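Local coordinates for protein ICChI, a glycosylated chitinase (Ipomoea carnea, PDB 6IDN) that hydrolyses chitin and also shows lysozyme activity, as a glycosylated plant enzyme with the TIM-barrel fold of glycoside hydrolase family 18, at residues L87-W101 with Y133-G145. Sequence-based numbering, arbitrary orientation. Where two conformers were deposited one is given.
Sequences LSSRDDAASVAQYLW and YYDTLAEQLWILG
Where Ala-93 and Ala-97 face Leu-137 and Leu-141, helices 90-101 and 134-145 run side by side in the same general direction, their axes 8.3 Å apart at a crossing angle of -44°. The alanines permit this spacing: Ala-97 is a knob in the hole formed by Leu-137, Gln-140, Leu-141 and Leu-144, its CB 3.7 Å from Leu-137 CD1. With CG anti to the backbone N (chi1 177°), Leu-137 sends CD1 across to the Ala-93 carbonyl. At the N-terminal end the Tyr-133 ring lies flat against the Ser-89 backbone, Ser-89 C over its centre and Arg-90 N over the same face toward the rim, while Leu-87 O meets the ring edge. An alanine in place of Tyr-133 would probably take away this flat cover and open a gap against the Ser-89–Arg-90 backbone. Leu-87 CD1 makes a CH-pi contact over the Tyr-134 face, 3.9 Å from the ring centroid. On the solvent side, two waters join the Arg-90 guanidinium to Glu-139 OE1, and a third links Arg-90 O to Gln-140 OE1. Toward the barrel, Leu-100 and Leu-137 both touch Leu-78 of strand 73-80. No direct hydrogen bond crosses the interface, so these neighbouring barrel helices are joined by apolar packing inside and water-mediated polar links at the surface.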
loop_
_atom_site.group_PDB
_atom_site.type_symbol
_atom_site.label_atom_id
_atom_site.label_comp_id
_atom_site.label_asym_id
_atom_site.label_seq_id
_atom_site.Cartn_x
_atom_site.Cartn_y
_atom_site.Cartn_z
ATOM N N LEU A 87 -10.068 -11.819 9.324
ATOM C CA LEU A 87 -11.217 -12.392 8.641
ATOM C C LEU A 87 -11.529 -13.745 9.258
ATOM O O LEU A 87 -10.618 -14.519 9.558
ATOM C CB LEU A 87 -10.921 -12.553 7.157
ATOM C CG LEU A 87 -10.475 -11.258 6.482
ATOM C CD1 LEU A 87 -9.885 -11.573 5.122
ATOM C CD2 LEU A 87 -11.644 -10.274 6.352
ATOM N N SER A 88 -12.816 -14.040 9.424
ATOM C CA SER A 88 -13.193 -15.236 10.162
ATOM C C SER A 88 -13.622 -16.412 9.283
ATOM O O SER A 88 -13.712 -17.536 9.801
ATOM C CB SER A 88 -14.310 -14.903 11.164
ATOM O OG SER A 88 -15.416 -14.303 10.516
ATOM N N SER A 89 -13.853 -16.201 7.984
ATOM C CA SER A 89 -14.401 -17.243 7.117
ATOM C C SER A 89 -14.363 -16.760 5.676
ATOM O O SER A 89 -14.124 -15.580 5.405
ATOM C CB SER A 89 -15.836 -17.588 7.494
ATOM O OG SER A 89 -16.696 -16.524 7.145
ATOM N N ARG A 90 -14.644 -17.677 4.744
ATOM C CA ARG A 90 -14.763 -17.267 3.341
ATOM C C ARG A 90 -15.910 -16.281 3.162
ATOM O O ARG A 90 -15.793 -15.308 2.403
ATOM C CB ARG A 90 -14.996 -18.482 2.428
ATOM C CG ARG A 90 -13.868 -19.497 2.296
ATOM C CD ARG A 90 -14.224 -20.573 1.251
ATOM N NE ARG A 90 -14.427 -19.939 -0.044
ATOM C CZ ARG A 90 -13.480 -19.767 -0.960
ATOM N NH1 ARG A 90 -12.248 -20.226 -0.755
ATOM N NH2 ARG A 90 -13.770 -19.123 -2.087
ATOM N N ASP A 91 -17.037 -16.524 3.837
ATOM C CA ASP A 91 -18.172 -15.614 3.730
ATOM C C ASP A 91 -17.844 -14.250 4.323
ATOM O O ASP A 91 -18.315 -13.220 3.824
ATOM C CB ASP A 91 -19.397 -16.219 4.420
ATOM C CG ASP A 91 -20.013 -17.363 3.625
ATOM O OD1 ASP A 91 -19.639 -17.554 2.445
ATOM O OD2 ASP A 91 -20.870 -18.071 4.187
ATOM N N ASP A 92 -17.044 -14.222 5.393
ATOM C CA ASP A 92 -16.628 -12.950 5.975
ATOM C C ASP A 92 -15.766 -12.184 4.994
ATOM O O ASP A 92 -15.892 -10.958 4.857
ATOM C CB ASP A 92 -15.856 -13.195 7.274
ATOM C CG ASP A 92 -15.592 -11.908 8.058
ATOM O OD1 ASP A 92 -16.516 -11.065 8.171
ATOM O OD2 ASP A 92 -14.458 -11.743 8.556
ATOM N N ALA A 93 -14.889 -12.898 4.292
ATOM C CA ALA A 93 -14.071 -12.257 3.274
ATOM C C ALA A 93 -14.942 -11.652 2.184
ATOM O O ALA A 93 -14.678 -10.534 1.725
ATOM C CB ALA A 93 -13.075 -13.266 2.696
ATOM N N ALA A 94 -15.999 -12.362 1.761
ATOM C CA ALA A 94 -16.865 -11.794 0.727
ATOM C C ALA A 94 -17.611 -10.570 1.248
ATOM O O ALA A 94 -17.809 -9.596 0.507
ATOM C CB ALA A 94 -17.847 -12.844 0.187
ATOM N N SER A 95 -18.008 -10.586 2.526
ATOM C CA SER A 95 -18.742 -9.457 3.095
ATOM C C SER A 95 -17.865 -8.214 3.187
ATOM O O SER A 95 -18.337 -7.092 2.955
ATOM C CB SER A 95 -19.280 -9.822 4.485
ATOM O OG SER A 95 -20.311 -10.800 4.403
ATOM N N VAL A 96 -16.586 -8.391 3.530
ATOM C CA VAL A 96 -15.666 -7.257 3.607
ATOM C C VAL A 96 -15.375 -6.713 2.212
ATOM O O VAL A 96 -15.254 -5.496 2.018
ATOM C CB VAL A 96 -14.381 -7.685 4.342
ATOM C CG1 VAL A 96 -13.312 -6.612 4.261
ATOM C CG2 VAL A 96 -14.704 -7.982 5.795
ATOM N N ALA A 97 -15.245 -7.599 1.222
ATOM C CA ALA A 97 -15.029 -7.128 -0.142
ATOM C C ALA A 97 -16.182 -6.252 -0.587
ATOM O O ALA A 97 -15.985 -5.193 -1.199
ATOM C CB ALA A 97 -14.884 -8.320 -1.100
ATOM N N GLN A 98 -17.405 -6.677 -0.281
ATOM C CA GLN A 98 -18.577 -5.891 -0.668
ATOM C C GLN A 98 -18.576 -4.549 0.041
ATOM O O GLN A 98 -18.882 -3.516 -0.562
ATOM C CB GLN A 98 -19.842 -6.680 -0.340
ATOM C CG GLN A 98 -21.065 -6.103 -0.952
ATOM C CD GLN A 98 -21.075 -6.282 -2.444
ATOM O OE1 GLN A 98 -21.077 -7.402 -2.953
ATOM N NE2 GLN A 98 -21.033 -5.168 -3.165
ATOM N N TYR A 99 -18.239 -4.546 1.339
ATOM C CA TYR A 99 -18.135 -3.302 2.078
ATOM C C TYR A 99 -17.145 -2.363 1.416
ATOM O O TYR A 99 -17.409 -1.165 1.277
ATOM C CB TYR A 99 -17.704 -3.566 3.540
ATOM C CG TYR A 99 -17.147 -2.317 4.221
ATOM C CD1 TYR A 99 -17.987 -1.401 4.833
ATOM C CD2 TYR A 99 -15.779 -2.050 4.228
ATOM C CE1 TYR A 99 -17.483 -0.253 5.436
ATOM C CE2 TYR A 99 -15.269 -0.901 4.822
ATOM C CZ TYR A 99 -16.131 -0.010 5.426
ATOM O OH TYR A 99 -15.628 1.132 6.031
ATOM N N LEU A 100 -15.974 -2.889 1.040
ATOM C CA LEU A 100 -14.960 -2.042 0.425
ATOM C C LEU A 100 -15.453 -1.503 -0.908
ATOM O O LEU A 100 -15.263 -0.319 -1.218
ATOM C CB LEU A 100 -13.658 -2.822 0.245
ATOM C CG LEU A 100 -13.017 -3.243 1.560
ATOM C CD1 LEU A 100 -11.896 -4.220 1.274
ATOM C CD2 LEU A 100 -12.466 -2.041 2.291
ATOM N N TRP A 101 -16.083 -2.357 -1.715
ATOM C CA TRP A 101 -16.607 -1.901 -2.998
ATOM C C TRP A 101 -17.652 -0.811 -2.788
ATOM O O TRP A 101 -17.626 0.239 -3.451
ATOM C CB TRP A 101 -17.201 -3.084 -3.785
ATOM C CG TRP A 101 -17.935 -2.626 -5.005
ATOM C CD1 TRP A 101 -19.284 -2.510 -5.145
ATOM C CD2 TRP A 101 -17.361 -2.191 -6.240
ATOM N NE1 TRP A 101 -19.589 -2.023 -6.398
ATOM C CE2 TRP A 101 -18.422 -1.822 -7.086
ATOM C CE3 TRP A 101 -16.050 -2.089 -6.718
ATOM C CZ2 TRP A 101 -18.216 -1.350 -8.378
ATOM C CZ3 TRP A 101 -15.848 -1.604 -8.001
ATOM C CH2 TRP A 101 -16.923 -1.252 -8.817
ATOM N N TYR A 133 -7.744 -16.226 4.839
ATOM C CA TYR A 133 -8.816 -15.731 3.953
ATOM C C TYR A 133 -8.494 -14.427 3.233
ATOM O O TYR A 133 -9.371 -13.905 2.526
ATOM C CB TYR A 133 -10.151 -15.583 4.696
ATOM C CG TYR A 133 -10.524 -16.837 5.437
ATOM C CD1 TYR A 133 -10.793 -18.011 4.751
ATOM C CD2 TYR A 133 -10.590 -16.848 6.814
ATOM C CE1 TYR A 133 -11.109 -19.163 5.419
ATOM C CE2 TYR A 133 -10.897 -17.992 7.494
ATOM C CZ TYR A 133 -11.174 -19.149 6.798
ATOM O OH TYR A 133 -11.490 -20.306 7.489
ATOM N N TYR A 134 -7.270 -13.896 3.333
ATOM C CA TYR A 134 -6.924 -12.737 2.511
ATOM C C TYR A 134 -6.828 -13.112 1.037
ATOM O O TYR A 134 -7.046 -12.253 0.161
ATOM C CB TYR A 134 -5.616 -12.115 3.020
ATOM C CG TYR A 134 -5.840 -11.370 4.316
ATOM C CD1 TYR A 134 -6.589 -10.205 4.331
ATOM C CD2 TYR A 134 -5.327 -11.844 5.518
ATOM C CE1 TYR A 134 -6.825 -9.518 5.515
ATOM C CE2 TYR A 134 -5.566 -11.163 6.711
ATOM C CZ TYR A 134 -6.304 -10.004 6.701
ATOM O OH TYR A 134 -6.536 -9.332 7.878
ATOM N N ASP A 135 -6.508 -14.376 0.734
ATOM C CA ASP A 135 -6.617 -14.840 -0.647
ATOM C C ASP A 135 -8.053 -14.730 -1.150
ATOM O O ASP A 135 -8.294 -14.275 -2.277
ATOM C CB ASP A 135 -6.086 -16.281 -0.801
ATOM C CG ASP A 135 -6.648 -17.289 0.211
ATOM O OD1 ASP A 135 -7.294 -16.926 1.213
ATOM O OD2 ASP A 135 -6.387 -18.506 -0.005
ATOM N N THR A 136 -9.021 -15.136 -0.326
ATOM C CA THR A 136 -10.430 -15.043 -0.704
ATOM C C THR A 136 -10.865 -13.583 -0.838
ATOM O O THR A 136 -11.583 -13.228 -1.781
ATOM C CB THR A 136 -11.284 -15.797 0.331
ATOM O OG1 THR A 136 -10.802 -17.153 0.452
ATOM C CG2 THR A 136 -12.756 -15.828 -0.061
ATOM N N LEU A 137 -10.398 -12.708 0.064
ATOM C CA LEU A 137 -10.730 -11.287 -0.052
ATOM C C LEU A 137 -10.238 -10.722 -1.381
ATOM O O LEU A 137 -10.981 -10.004 -2.067
ATOM C CB LEU A 137 -10.148 -10.498 1.139
ATOM C CG LEU A 137 -10.337 -8.974 1.138
ATOM C CD1 LEU A 137 -11.834 -8.617 1.051
ATOM C CD2 LEU A 137 -9.688 -8.348 2.360
ATOM N N ALA A 138 -8.999 -11.051 -1.775
ATOM C CA ALA A 138 -8.488 -10.567 -3.055
ATOM C C ALA A 138 -9.323 -11.104 -4.209
ATOM O O ALA A 138 -9.628 -10.369 -5.160
ATOM C CB ALA A 138 -7.019 -10.959 -3.232
ATOM N N GLU A 139 -9.688 -12.390 -4.146
ATOM C CA GLU A 139 -10.487 -12.995 -5.207
ATOM C C GLU A 139 -11.868 -12.352 -5.285
ATOM O O GLU A 139 -12.393 -12.108 -6.377
ATOM C CB GLU A 139 -10.585 -14.510 -4.956
ATOM C CG GLU A 139 -9.266 -15.269 -5.313
ATOM C CD GLU A 139 -9.249 -16.723 -4.864
ATOM O OE1 GLU A 139 -10.080 -17.102 -4.010
ATOM O OE2 GLU A 139 -8.418 -17.508 -5.380
ATOM N N GLN A 140 -12.479 -12.059 -4.136
ATOM C CA GLN A 140 -13.809 -11.463 -4.182
ATOM C C GLN A 140 -13.771 -10.019 -4.667
ATOM O O GLN A 140 -14.704 -9.588 -5.356
ATOM C CB GLN A 140 -14.469 -11.557 -2.807
ATOM C CG GLN A 140 -14.711 -12.991 -2.343
ATOM C CD GLN A 140 -15.855 -13.707 -3.062
ATOM O OE1 GLN A 140 -16.064 -14.898 -2.859
ATOM N NE2 GLN A 140 -16.594 -12.991 -3.896
ATOM N N LEU A 141 -12.715 -9.273 -4.331
ATOM C CA LEU A 141 -12.547 -7.935 -4.913
ATOM C C LEU A 141 -12.336 -8.005 -6.424
ATOM O O LEU A 141 -12.856 -7.166 -7.172
ATOM C CB LEU A 141 -11.361 -7.230 -4.260
ATOM C CG LEU A 141 -11.619 -6.752 -2.835
ATOM C CD1 LEU A 141 -10.307 -6.375 -2.154
ATOM C CD2 LEU A 141 -12.564 -5.570 -2.813
ATOM N N TRP A 142 -11.553 -8.976 -6.892
ATOM C CA TRP A 142 -11.337 -9.142 -8.329
ATOM C C TRP A 142 -12.660 -9.375 -9.043
ATOM O O TRP A 142 -12.919 -8.790 -10.101
ATOM C CB TRP A 142 -10.369 -10.312 -8.543
ATOM C CG TRP A 142 -9.920 -10.636 -9.955
ATOM C CD1 TRP A 142 -8.754 -10.246 -10.562
ATOM C CD2 TRP A 142 -10.581 -11.504 -10.891
ATOM N NE1 TRP A 142 -8.678 -10.772 -11.830
ATOM C CE2 TRP A 142 -9.790 -11.544 -12.058
ATOM C CE3 TRP A 142 -11.789 -12.213 -10.875
ATOM C CZ2 TRP A 142 -10.149 -12.295 -13.175
ATOM C CZ3 TRP A 142 -12.137 -12.963 -11.983
ATOM C CH2 TRP A 142 -11.331 -12.989 -13.119
ATOM N N ILE A 143 -13.519 -10.229 -8.469
ATOM C CA ILE A 143 -14.832 -10.465 -9.059
ATOM C C ILE A 143 -15.657 -9.182 -9.075
ATOM O O ILE A 143 -16.322 -8.876 -10.071
ATOM C CB ILE A 143 -15.556 -11.587 -8.302
ATOM C CG1 ILE A 143 -14.835 -12.915 -8.552
ATOM C CG2 ILE A 143 -17.010 -11.674 -8.739
ATOM C CD1 ILE A 143 -15.281 -14.013 -7.594
ATOM N N LEU A 144 -15.638 -8.418 -7.978
ATOM C CA LEU A 144 -16.442 -7.192 -7.932
ATOM C C LEU A 144 -16.014 -6.209 -9.013
ATOM O O LEU A 144 -16.858 -5.528 -9.625
ATOM C CB LEU A 144 -16.342 -6.550 -6.544
ATOM C CG LEU A 144 -17.221 -7.210 -5.473
ATOM C CD1 LEU A 144 -16.710 -6.887 -4.077
ATOM C CD2 LEU A 144 -18.688 -6.761 -5.618
ATOM N N GLY A 145 -14.711 -6.117 -9.271
ATOM C CA GLY A 145 -14.258 -5.291 -10.374
ATOM C C GLY A 145 -14.802 -5.774 -11.702
ATOM O O GLY A 145 -15.288 -4.985 -12.515
HETATM O O HOH W 1 -9.953 -19.422 -2.538
HETATM O O HOH W 2 -12.622 -17.802 -4.466
HETATM O O HOH W 3 -16.261 -16.175 -0.355
#